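Local coordinates for solute-binding periplasmic protein of iron/siderophore ABC transporter (Yersinia pestis, PDB 6B2Y) that probably binds chelated iron in the periplasm, using a triad of basic residues, and passes it to an ABC transporter for import, at residues D43-T48 with V159-F164; E56-G61 with I132-L137; N166-N171 with G240-Q245; E62-Y67 with W330-N335. All coordinates share one frame; numbering follows the deposited sequence.

Contact 1. Residues D43-T48 with V159-F164; sequences DMAGRT and VVFVDF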
# COMPACT_ATOMS: atom_id res chain seq x y z
N ASP A 43 12.07 13.54 -10.63
CA ASP A 43 11.22 12.49 -10.08
C ASP A 43 11.99 11.63 -9.08
O ASP A 43 13.13 11.91 -8.71
CB ASP A 43 10.57 11.67 -11.21
CG ASP A 43 11.53 10.70 -11.89
OD1 ASP A 43 12.70 10.60 -11.51
OD2 ASP A 43 11.07 10.03 -12.85
N MET A 44 11.34 10.56 -8.59
CA MET A 44 11.95 9.78 -7.52
C MET A 44 13.10 8.92 -8.01
O MET A 44 13.85 8.38 -7.19
CB MET A 44 10.89 8.91 -6.82
CG MET A 44 9.83 9.75 -6.12
SD MET A 44 10.56 10.92 -4.96
CE MET A 44 11.37 9.78 -3.87
N ALA A 45 13.26 8.78 -9.33
CA ALA A 45 14.44 8.16 -9.90
C ALA A 45 15.57 9.16 -10.14
O ALA A 45 16.66 8.76 -10.56
CB ALA A 45 14.07 7.46 -11.21
N GLY A 46 15.34 10.44 -9.87
CA GLY A 46 16.31 11.47 -10.15
C GLY A 46 16.31 11.95 -11.58
O GLY A 46 17.19 12.73 -11.96
N ARG A 47 15.37 11.48 -12.40
CA ARG A 47 15.24 11.97 -13.76
C ARG A 47 14.62 13.36 -13.78
O ARG A 47 13.81 13.71 -12.92
CB ARG A 47 14.38 11.02 -14.59
CG ARG A 47 14.93 9.58 -14.60
CD ARG A 47 13.85 8.55 -14.93
NE ARG A 47 13.29 8.70 -16.28
CZ ARG A 47 12.11 9.25 -16.54
NH1 ARG A 47 11.36 9.74 -15.55
NH2 ARG A 47 11.67 9.33 -17.79
N THR A 48 15.00 14.14 -14.79
CA THR A 48 14.41 15.46 -14.98
C THR A 48 13.49 15.39 -16.18
O THR A 48 13.91 14.98 -17.27
CB THR A 48 15.49 16.54 -15.12
OG1 THR A 48 16.44 16.16 -16.13
CG2 THR A 48 16.23 16.68 -13.81
N VAL A 159 7.13 10.70 -18.55
CA VAL A 159 6.96 9.61 -17.59
C VAL A 159 7.59 10.04 -16.27
O VAL A 159 8.74 10.50 -16.25
CB VAL A 159 7.61 8.30 -18.10
CG1 VAL A 159 7.56 7.23 -17.04
CG2 VAL A 159 6.95 7.84 -19.40
N VAL A 160 6.85 9.89 -15.18
CA VAL A 160 7.31 10.30 -13.85
C VAL A 160 7.28 9.08 -12.93
O VAL A 160 6.26 8.40 -12.86
CB VAL A 160 6.42 11.43 -13.28
CG1 VAL A 160 6.69 11.63 -11.79
CG2 VAL A 160 6.62 12.72 -14.07
N PHE A 161 8.40 8.83 -12.23
CA PHE A 161 8.50 7.72 -11.28
C PHE A 161 8.28 8.20 -9.86
O PHE A 161 8.81 9.24 -9.45
CB PHE A 161 9.87 7.03 -11.37
CG PHE A 161 10.05 6.24 -12.63
CD1 PHE A 161 9.62 4.92 -12.70
CD2 PHE A 161 10.59 6.83 -13.76
CE1 PHE A 161 9.77 4.20 -13.87
CE2 PHE A 161 10.73 6.11 -14.94
CZ PHE A 161 10.32 4.80 -14.99
N VAL A 162 7.49 7.43 -9.10
CA VAL A 162 7.27 7.64 -7.67
C VAL A 162 7.72 6.38 -6.94
O VAL A 162 8.06 5.37 -7.55
CB VAL A 162 5.79 7.94 -7.34
CG1 VAL A 162 5.37 9.27 -7.96
CG2 VAL A 162 4.88 6.77 -7.81
N ASP A 163 7.75 6.46 -5.60
CA ASP A 163 8.00 5.25 -4.82
C ASP A 163 7.26 5.31 -3.49
O ASP A 163 7.50 6.22 -2.68
CB ASP A 163 9.49 5.02 -4.55
CG ASP A 163 9.72 3.79 -3.68
OD1 ASP A 163 9.21 2.71 -4.03
OD2 ASP A 163 10.39 3.92 -2.62
N PHE A 164 6.40 4.31 -3.27
CA PHE A 164 5.78 4.01 -1.98
C PHE A 164 6.12 2.61 -1.51
O PHE A 164 5.61 2.17 -0.47
CB PHE A 164 4.25 4.14 -2.07
CG PHE A 164 3.78 5.47 -2.57
CD1 PHE A 164 3.87 6.59 -1.75
CD2 PHE A 164 3.27 5.60 -3.87
CE1 PHE A 164 3.43 7.82 -2.19
CE2 PHE A 164 2.84 6.82 -4.32
CZ PHE A 164 2.93 7.94 -3.49
O HOH W 1 10.06 10.96 -19.76
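D43 and M44 fasten the turn before strand 48-50 to the outer strand 159-162. D43 leads with its carboxylate: chi1 of 75° sets CG between the backbone N and carbonyl carbon, and OD2 accepts F161 N at 3.0 Å. R47 NH1 reaches the same oxygen from the opposite face of the carboxylate, 2.7 Å away, as a salt bridge, while OD1 turns back to take R47 N (2.9 Å) and, weakly, A45 N. One carboxylate thus braces its own type I turn, D43 to G46, and binds the strand as well. M44 adds a backbone bond, N to F161 O at 3.0 Å, and lays CB and CG against V162 CA before its bent chain leads away. A45 adds CB against F161 CB. R47 then folds back with its chain bent at chi3, and NH1 also meets V159 O at 2.8 Å, nearly straight at 166°, from above the carbonyl plane. F161 CE2 lies over one face of the guanidinium, offset toward the rim, with the two planes 84° apart, whereas D43 OD2 and R47 CZ sit at the rim of the phenyl ring. A water accepts from V159 N and, weakly, from R47 NH2. The nearby carboxylate should favour a charged R47, whose NH2 has a second acidic partner in E153 of helix 147-154. On its other edge strand 159-162 pairs with strand 132-136; helix 168-182 meets M44 through N171 and S175, and V160 through L178.

Contact 2. Residues E56-G61 with I132-L137; sequences ERILLG and IAIFGL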
# COMPACT_ATOMS: atom_id res chain seq x y z
N GLU A 56 -4.59 16.99 -18.13
CA GLU A 56 -5.94 16.49 -17.98
C GLU A 56 -6.10 15.02 -18.36
O GLU A 56 -7.19 14.47 -18.14
CB GLU A 56 -6.93 17.33 -18.80
CG GLU A 56 -6.94 18.82 -18.45
CD GLU A 56 -7.51 19.11 -17.07
OE1 GLU A 56 -8.39 18.36 -16.61
OE2 GLU A 56 -7.06 20.10 -16.44
N ARG A 57 -5.08 14.37 -18.92
CA ARG A 57 -5.16 12.98 -19.36
C ARG A 57 -3.98 12.20 -18.76
O ARG A 57 -2.88 12.23 -19.31
CB ARG A 57 -5.16 12.89 -20.89
CG ARG A 57 -6.26 13.75 -21.51
CD ARG A 57 -6.31 13.63 -23.03
NE ARG A 57 -6.62 12.28 -23.50
CZ ARG A 57 -7.85 11.75 -23.52
NH1 ARG A 57 -8.88 12.45 -23.08
NH2 ARG A 57 -8.04 10.51 -23.97
N ILE A 58 -4.23 11.50 -17.66
CA ILE A 58 -3.19 10.80 -16.89
C ILE A 58 -3.27 9.31 -17.17
O ILE A 58 -4.36 8.72 -17.12
CB ILE A 58 -3.35 11.04 -15.38
CG1 ILE A 58 -3.39 12.54 -15.06
CG2 ILE A 58 -2.23 10.33 -14.61
CD1 ILE A 58 -3.86 12.80 -13.64
N LEU A 59 -2.12 8.69 -17.42
CA LEU A 59 -2.00 7.25 -17.60
C LEU A 59 -1.33 6.66 -16.37
O LEU A 59 -0.22 7.05 -16.02
CB LEU A 59 -1.18 6.93 -18.85
CG LEU A 59 -1.20 5.50 -19.39
CD1 LEU A 59 -2.51 5.24 -20.13
CD2 LEU A 59 0.00 5.30 -20.30
N LEU A 60 -1.98 5.69 -15.74
CA LEU A 60 -1.40 5.03 -14.57
C LEU A 60 -0.71 3.75 -15.04
O LEU A 60 -1.38 2.76 -15.37
CB LEU A 60 -2.48 4.76 -13.53
CG LEU A 60 -3.13 6.05 -13.02
CD1 LEU A 60 -4.17 5.72 -11.98
CD2 LEU A 60 -2.07 7.02 -12.46
N GLY A 61 0.62 3.78 -15.05
CA GLY A 61 1.41 2.64 -15.50
C GLY A 61 1.37 1.45 -14.57
O GLY A 61 1.65 0.32 -15.00
N ILE A 132 0.66 12.67 -19.50
CA ILE A 132 1.66 12.24 -18.53
C ILE A 132 1.34 10.80 -18.14
O ILE A 132 0.18 10.38 -18.19
CB ILE A 132 1.65 13.17 -17.30
CG1 ILE A 132 2.90 12.97 -16.45
CG2 ILE A 132 0.37 12.99 -16.48
CD1 ILE A 132 3.15 14.10 -15.48
N ALA A 133 2.37 10.04 -17.77
CA ALA A 133 2.21 8.68 -17.26
C ALA A 133 3.01 8.54 -15.97
O ALA A 133 4.09 9.12 -15.84
CB ALA A 133 2.67 7.64 -18.29
N ILE A 134 2.49 7.77 -15.02
CA ILE A 134 3.13 7.61 -13.71
C ILE A 134 3.46 6.14 -13.51
O ILE A 134 2.62 5.27 -13.78
CB ILE A 134 2.22 8.11 -12.58
CG1 ILE A 134 1.73 9.54 -12.87
CG2 ILE A 134 2.94 8.05 -11.26
CD1 ILE A 134 0.56 9.97 -12.01
N PHE A 135 4.69 5.85 -13.06
CA PHE A 135 5.10 4.50 -12.70
C PHE A 135 5.78 4.52 -11.34
O PHE A 135 6.13 5.57 -10.81
CB PHE A 135 6.09 3.91 -13.71
CG PHE A 135 5.50 3.63 -15.05
CD1 PHE A 135 5.31 4.66 -15.97
CD2 PHE A 135 5.15 2.34 -15.42
CE1 PHE A 135 4.78 4.41 -17.21
CE2 PHE A 135 4.63 2.09 -16.66
CZ PHE A 135 4.44 3.12 -17.56
N GLY A 136 6.00 3.32 -10.80
CA GLY A 136 6.76 3.16 -9.58
C GLY A 136 8.19 2.77 -9.89
O GLY A 136 8.47 2.21 -10.95
N LEU A 137 9.11 3.11 -8.98
CA LEU A 137 10.48 2.63 -9.08
C LEU A 137 10.50 1.11 -9.07
O LEU A 137 9.65 0.46 -8.45
CB LEU A 137 11.32 3.15 -7.92
CG LEU A 137 11.72 4.61 -7.85
CD1 LEU A 137 12.65 4.77 -6.66
CD2 LEU A 137 12.40 5.03 -9.13
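I58, L59 and L60 run beside I132, A133 and I134 as parallel neighbours in the five-stranded parallel sheet, the short strand axes 4.8 Å apart and inclined by 24°. Three backbone bonds stitch them in turn: L59 N to I132 O, I134 N to L59 O (3.0 Å), and G61 N to I134 O. A133 CA adds a CA-H...O contact to L59 O. On the face carrying I58, L60, I132 and I134, the bumps are methyls. I134 CD1 fits between the two residues opposite, touching I58 CG2 at 3.8 Å and L60 CD2 at 4.0 Å. I132 turns CG2 into the position between its backbone N and carbonyl carbon, where this methyl rests beside I58 CG1, the two side chains pointing the same way. On the other face the relief is shallower: A133 offers just its CB, set 4.0 Å from L59 CB, and L59 CD2 leans over the same methyl. Beyond the last bridge G61 lets the F135 ring come up against its backbone. G61 CA lies over the ring face, offset toward the rim, in a CH-pi contact, 3.7 Å from the centroid and 22° off the normal; its closest ring atom is F135 CE2, at 3.5 Å. Strand 81-85 flanks strand 58-60, with I81 and W84 against L60, and strand 159-162 flanks strand 132-136. Helix 147-154 packs on the face of A133 and F135, supplying L148, V149 and L152.

Contact 3. Residues N166-N171 with G240-Q245; sequences NSPLKN and GDFIDQ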
# COMPACT_ATOMS: atom_id res chain seq x y z
N ASN A 166 9.61 0.70 -2.14
CA ASN A 166 10.97 0.35 -1.75
C ASN A 166 11.30 0.91 -0.38
O ASN A 166 11.69 0.18 0.54
CB ASN A 166 11.96 0.86 -2.79
CG ASN A 166 11.79 0.20 -4.14
OD1 ASN A 166 11.07 -0.79 -4.25
ND2 ASN A 166 12.46 0.73 -5.16
N SER A 167 11.17 2.22 -0.22
CA SER A 167 11.49 2.89 1.03
C SER A 167 10.40 3.88 1.37
O SER A 167 10.56 5.10 1.19
CB SER A 167 12.85 3.59 0.91
OG SER A 167 13.77 2.71 0.25
N PRO A 168 9.26 3.41 1.87
CA PRO A 168 8.16 4.34 2.18
C PRO A 168 8.50 5.34 3.28
O PRO A 168 7.93 6.43 3.29
CB PRO A 168 6.99 3.43 2.57
CG PRO A 168 7.60 2.10 2.90
CD PRO A 168 8.86 2.00 2.08
N LEU A 169 9.42 5.01 4.19
CA LEU A 169 9.82 5.98 5.21
C LEU A 169 10.40 7.24 4.57
O LEU A 169 10.03 8.37 4.92
CB LEU A 169 10.82 5.36 6.18
CG LEU A 169 11.54 6.40 7.06
CD1 LEU A 169 10.77 6.58 8.35
CD2 LEU A 169 12.99 6.02 7.34
N LYS A 170 11.34 7.06 3.62
CA LYS A 170 12.01 8.20 3.01
C LYS A 170 11.22 8.83 1.87
O LYS A 170 11.35 10.04 1.64
CB LYS A 170 13.38 7.76 2.46
CG LYS A 170 14.34 7.32 3.55
CD LYS A 170 15.71 7.07 2.98
CE LYS A 170 15.85 5.66 2.47
NZ LYS A 170 17.27 5.35 2.15
N ASN A 171 10.38 8.05 1.18
CA ASN A 171 9.92 8.43 -0.16
C ASN A 171 8.42 8.70 -0.27
O ASN A 171 7.97 9.20 -1.31
CB ASN A 171 10.29 7.34 -1.17
CG ASN A 171 11.79 7.26 -1.44
OD1 ASN A 171 12.56 8.15 -1.06
ND2 ASN A 171 12.22 6.20 -2.13
N GLY A 240 8.85 -3.27 6.40
CA GLY A 240 9.88 -3.13 7.41
C GLY A 240 9.99 -1.71 7.94
O GLY A 240 10.20 -1.49 9.13
N ASP A 241 9.83 -0.72 7.04
CA ASP A 241 9.83 0.67 7.48
C ASP A 241 8.72 0.94 8.49
O ASP A 241 8.89 1.73 9.43
CB ASP A 241 9.66 1.61 6.26
CG ASP A 241 10.95 1.79 5.48
OD1 ASP A 241 11.98 1.21 5.87
OD2 ASP A 241 10.92 2.54 4.47
N PHE A 242 7.55 0.33 8.29
CA PHE A 242 6.45 0.56 9.23
C PHE A 242 6.73 -0.08 10.58
O PHE A 242 6.38 0.48 11.62
CB PHE A 242 5.13 -0.00 8.69
CG PHE A 242 4.83 0.39 7.26
CD1 PHE A 242 5.32 1.57 6.73
CD2 PHE A 242 4.03 -0.43 6.47
CE1 PHE A 242 5.03 1.92 5.41
CE2 PHE A 242 3.74 -0.09 5.17
CZ PHE A 242 4.25 1.07 4.64
N ILE A 243 7.32 -1.28 10.56
CA ILE A 243 7.73 -1.91 11.81
C ILE A 243 8.68 -1.01 12.58
O ILE A 243 8.48 -0.76 13.78
CB ILE A 243 8.36 -3.28 11.52
CG1 ILE A 243 7.29 -4.23 10.99
CG2 ILE A 243 9.02 -3.86 12.78
CD1 ILE A 243 7.87 -5.54 10.47
N ASP A 244 9.71 -0.49 11.90
CA ASP A 244 10.68 0.41 12.52
C ASP A 244 9.99 1.61 13.17
O ASP A 244 10.22 1.91 14.34
CB ASP A 244 11.71 0.91 11.48
CG ASP A 244 12.58 -0.20 10.90
OD1 ASP A 244 12.52 -1.36 11.36
OD2 ASP A 244 13.35 0.09 9.95
N GLN A 245 9.15 2.32 12.40
CA GLN A 245 8.53 3.53 12.93
C GLN A 245 7.59 3.22 14.08
O GLN A 245 7.39 4.06 14.97
CB GLN A 245 7.77 4.28 11.83
CG GLN A 245 8.67 4.90 10.78
CD GLN A 245 7.87 5.58 9.67
OE1 GLN A 245 7.69 6.79 9.69
NE2 GLN A 245 7.41 4.80 8.70
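D241 meets the first turn of helix 168-182 with OD2, which accepts L169 N at 2.9 Å in a nearly straight bond (166°). The amide comes to the anti side of the carboxylate, 30° out of its plane. Around that oxygen close apolar atoms: P168 CD at 3.2 Å and L169 CB at 3.3 Å. P168 also crosses F242 at about a right angle, CG lying 3.6 Å from ring atom CE1. In L169, chi1 (166°) carries CG anti to the backbone N; CD1 touches the amide of Q245, 3.3 Å from CD. Q245 NE2 turns back to D241 O in a weak bond. Further out, D163 takes N166 N and S167 N on its two carboxylate oxygens and so shapes the loop entering the helix, while N339 touches both P168 and F242, and I343 of helix 340-350 supports F242 and Q245. A bound sodium ion lies about 4 Å from the L169 side chain. P168 has no N-H to offer D241, and the bond comes from L169 N. The helix N-terminus probably stabilises a negative D241, and this bond ties helix 168-182, which follows the parallel sheet, to helix 239-245, beside the mixed sheet, consistent with a contact between lobes.

Contact 4. Residues E62-Y67 with W330-N335; sequences EGRLFY and WHNYYN
R64 and Y67 face W330 and N332 close to the centre of the molecule, where the two lobes of the periplasmic binding protein fold approach each other; the chelated metal probably binds in the cleft between them, as in this family. Segment 62-67 follows strand 58-60 of one sheet, and the 3-10 turn 331-334 follows strand 326-330 of the other. The polar link is R64 NH1 to N332 OD1, 3.1 Å and 159° at the hydrogen. It runs nearly along the C=O axis and within the guanidinium plane, with the guanidinium and amide planes 86° apart. The arginine chain bends at chi3, and Y334 OH stands 3.3 Å from the same NH1. NH2 has its own strong partner, a salt bridge to D87, so the guanidinium is gripped through both terminal nitrogens. The aromatic contact is an offset edge-to-face pair. The edge of W330 points at the face of Y67, centroids 5.7 Å apart and planes at 62°, and the side chains reach toward each other tip to tip; CH2 of the indole lies 3.8 Å from Y67 CZ. N332 CB sits over one face of the indole, toward its rim, and also touches Y67. Y67 OH is hydrogen-bonded to D92, which fixes the ring's outer end, while F88 packs against its side chain. A bound sodium ion lies about 5 Å from the Y67 side chain. Solvent completes the junction: one water donates to R64 O at 2.8 Å and, weakly, to N335 O at 3.4 Å.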
# COMPACT_ATOMS: atom_id res chain seq x y z
N GLU A 62 1.08 1.68 -13.29
CA GLU A 62 0.72 0.65 -12.32
C GLU A 62 -0.63 1.04 -11.73
O GLU A 62 -0.80 2.16 -11.24
CB GLU A 62 1.79 0.52 -11.23
CG GLU A 62 3.20 0.46 -11.81
CD GLU A 62 4.31 0.44 -10.77
OE1 GLU A 62 4.01 0.33 -9.56
OE2 GLU A 62 5.49 0.51 -11.18
N GLY A 63 -1.61 0.13 -11.81
CA GLY A 63 -2.99 0.52 -11.53
C GLY A 63 -3.19 1.05 -10.13
O GLY A 63 -3.97 1.99 -9.91
N ARG A 64 -2.48 0.49 -9.16
CA ARG A 64 -2.69 0.88 -7.78
C ARG A 64 -2.05 2.23 -7.44
O ARG A 64 -2.23 2.72 -6.33
CB ARG A 64 -2.19 -0.24 -6.86
CG ARG A 64 -3.19 -1.44 -6.86
CD ARG A 64 -2.61 -2.67 -6.22
NE ARG A 64 -1.57 -3.28 -7.05
CZ ARG A 64 -0.82 -4.31 -6.67
NH1 ARG A 64 -0.99 -4.86 -5.48
NH2 ARG A 64 0.10 -4.79 -7.50
N LEU A 65 -1.37 2.87 -8.39
CA LEU A 65 -1.02 4.28 -8.20
C LEU A 65 -2.25 5.16 -8.13
O LEU A 65 -2.15 6.34 -7.76
CB LEU A 65 -0.07 4.74 -9.31
CG LEU A 65 1.33 4.16 -9.12
CD1 LEU A 65 2.26 4.45 -10.30
CD2 LEU A 65 1.94 4.66 -7.79
N PHE A 66 -3.43 4.62 -8.46
CA PHE A 66 -4.66 5.36 -8.25
C PHE A 66 -4.83 5.80 -6.80
O PHE A 66 -5.38 6.87 -6.55
CB PHE A 66 -5.85 4.50 -8.69
CG PHE A 66 -7.18 5.10 -8.33
CD1 PHE A 66 -7.61 6.27 -8.92
CD2 PHE A 66 -8.00 4.49 -7.39
CE1 PHE A 66 -8.83 6.83 -8.59
CE2 PHE A 66 -9.22 5.05 -7.05
CZ PHE A 66 -9.63 6.23 -7.66
N TYR A 67 -4.35 5.00 -5.84
CA TYR A 67 -4.48 5.42 -4.44
C TYR A 67 -3.82 6.78 -4.25
O TYR A 67 -4.41 7.68 -3.63
CB TYR A 67 -3.84 4.41 -3.49
CG TYR A 67 -4.33 2.99 -3.60
CD1 TYR A 67 -5.69 2.68 -3.68
CD2 TYR A 67 -3.41 1.94 -3.59
CE1 TYR A 67 -6.10 1.35 -3.76
CE2 TYR A 67 -3.82 0.63 -3.69
CZ TYR A 67 -5.17 0.34 -3.77
OH TYR A 67 -5.54 -0.98 -3.85
N TRP A 330 -3.84 -5.10 5.76
CA TRP A 330 -4.16 -5.06 4.34
C TRP A 330 -2.90 -4.93 3.50
O TRP A 330 -2.09 -4.02 3.71
CB TRP A 330 -5.10 -3.89 4.06
CG TRP A 330 -5.75 -3.81 2.70
CD1 TRP A 330 -6.53 -4.75 2.10
CD2 TRP A 330 -5.72 -2.68 1.82
NE1 TRP A 330 -6.99 -4.29 0.88
CE2 TRP A 330 -6.51 -3.02 0.69
CE3 TRP A 330 -5.12 -1.42 1.87
CZ2 TRP A 330 -6.69 -2.15 -0.38
CZ3 TRP A 330 -5.30 -0.55 0.80
CH2 TRP A 330 -6.08 -0.92 -0.31
N HIS A 331 -2.73 -5.83 2.53
CA HIS A 331 -1.45 -5.92 1.85
C HIS A 331 -1.16 -4.68 1.01
O HIS A 331 0.00 -4.28 0.89
CB HIS A 331 -1.40 -7.14 0.95
CG HIS A 331 -0.12 -7.24 0.20
ND1 HIS A 331 1.08 -7.54 0.81
CD2 HIS A 331 0.17 -7.01 -1.11
CE1 HIS A 331 2.05 -7.51 -0.09
NE2 HIS A 331 1.52 -7.20 -1.26
N ASN A 332 -2.19 -4.05 0.45
CA ASN A 332 -1.93 -2.94 -0.46
C ASN A 332 -1.34 -1.72 0.23
O ASN A 332 -0.86 -0.82 -0.47
CB ASN A 332 -3.21 -2.57 -1.20
CG ASN A 332 -3.59 -3.61 -2.23
OD1 ASN A 332 -2.74 -4.09 -2.98
ND2 ASN A 332 -4.87 -3.98 -2.27
N TYR A 333 -1.32 -1.68 1.57
CA TYR A 333 -0.54 -0.65 2.25
C TYR A 333 0.96 -0.81 1.96
O TYR A 333 1.75 0.09 2.32
CB TYR A 333 -0.79 -0.66 3.77
CG TYR A 333 -2.19 -0.22 4.18
CD1 TYR A 333 -2.79 0.91 3.64
CD2 TYR A 333 -2.91 -0.94 5.14
CE1 TYR A 333 -4.08 1.30 4.03
CE2 TYR A 333 -4.18 -0.56 5.53
CZ TYR A 333 -4.77 0.55 4.97
OH TYR A 333 -6.05 0.90 5.38
N TYR A 334 1.38 -1.91 1.34
CA TYR A 334 2.79 -2.07 1.00
C TYR A 334 3.21 -1.18 -0.16
O TYR A 334 4.41 -1.09 -0.45
CB TYR A 334 3.09 -3.56 0.71
CG TYR A 334 2.85 -4.00 -0.71
CD1 TYR A 334 3.85 -4.65 -1.43
CD2 TYR A 334 1.64 -3.77 -1.35
CE1 TYR A 334 3.64 -5.05 -2.74
CE2 TYR A 334 1.42 -4.17 -2.64
CZ TYR A 334 2.43 -4.81 -3.34
OH TYR A 334 2.21 -5.21 -4.64
N ASN A 335 2.27 -0.52 -0.83
CA ASN A 335 2.58 0.37 -1.94
C ASN A 335 1.49 1.43 -2.06
O ASN A 335 0.80 1.55 -3.08
CB ASN A 335 2.74 -0.42 -3.24
CG ASN A 335 3.36 0.41 -4.34
OD1 ASN A 335 3.92 1.47 -4.07
ND2 ASN A 335 3.27 -0.07 -5.58
O HOH W 2 -0.62 4.20 -4.66

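In the fold
Contacts 1 and 2 lie in the same parallel sheet, centres 11 Å apart, where strands 159-162 and 132-136 are neighbours; contact 2 is nested in the chain loop closed by contact 1. Contact 3 follows both along the chain, its centre 18 Å from that of contact 1, and leads into helix 168-182, directly after strand 159-162. Contact 4 spans the longest separation, from the end of strand 58-60 to that of strand 326-330 in the mixed sheet; it crosses contacts 1 and 2 along the chain and encloses contact 3, centres 15 Å apart. Its centre is about 4 Å from the chain's. Contacts 1 and 2 thus lie within one lobe, while contacts 3 and 4 probably bridge to the other, consistent with a binding cleft between them.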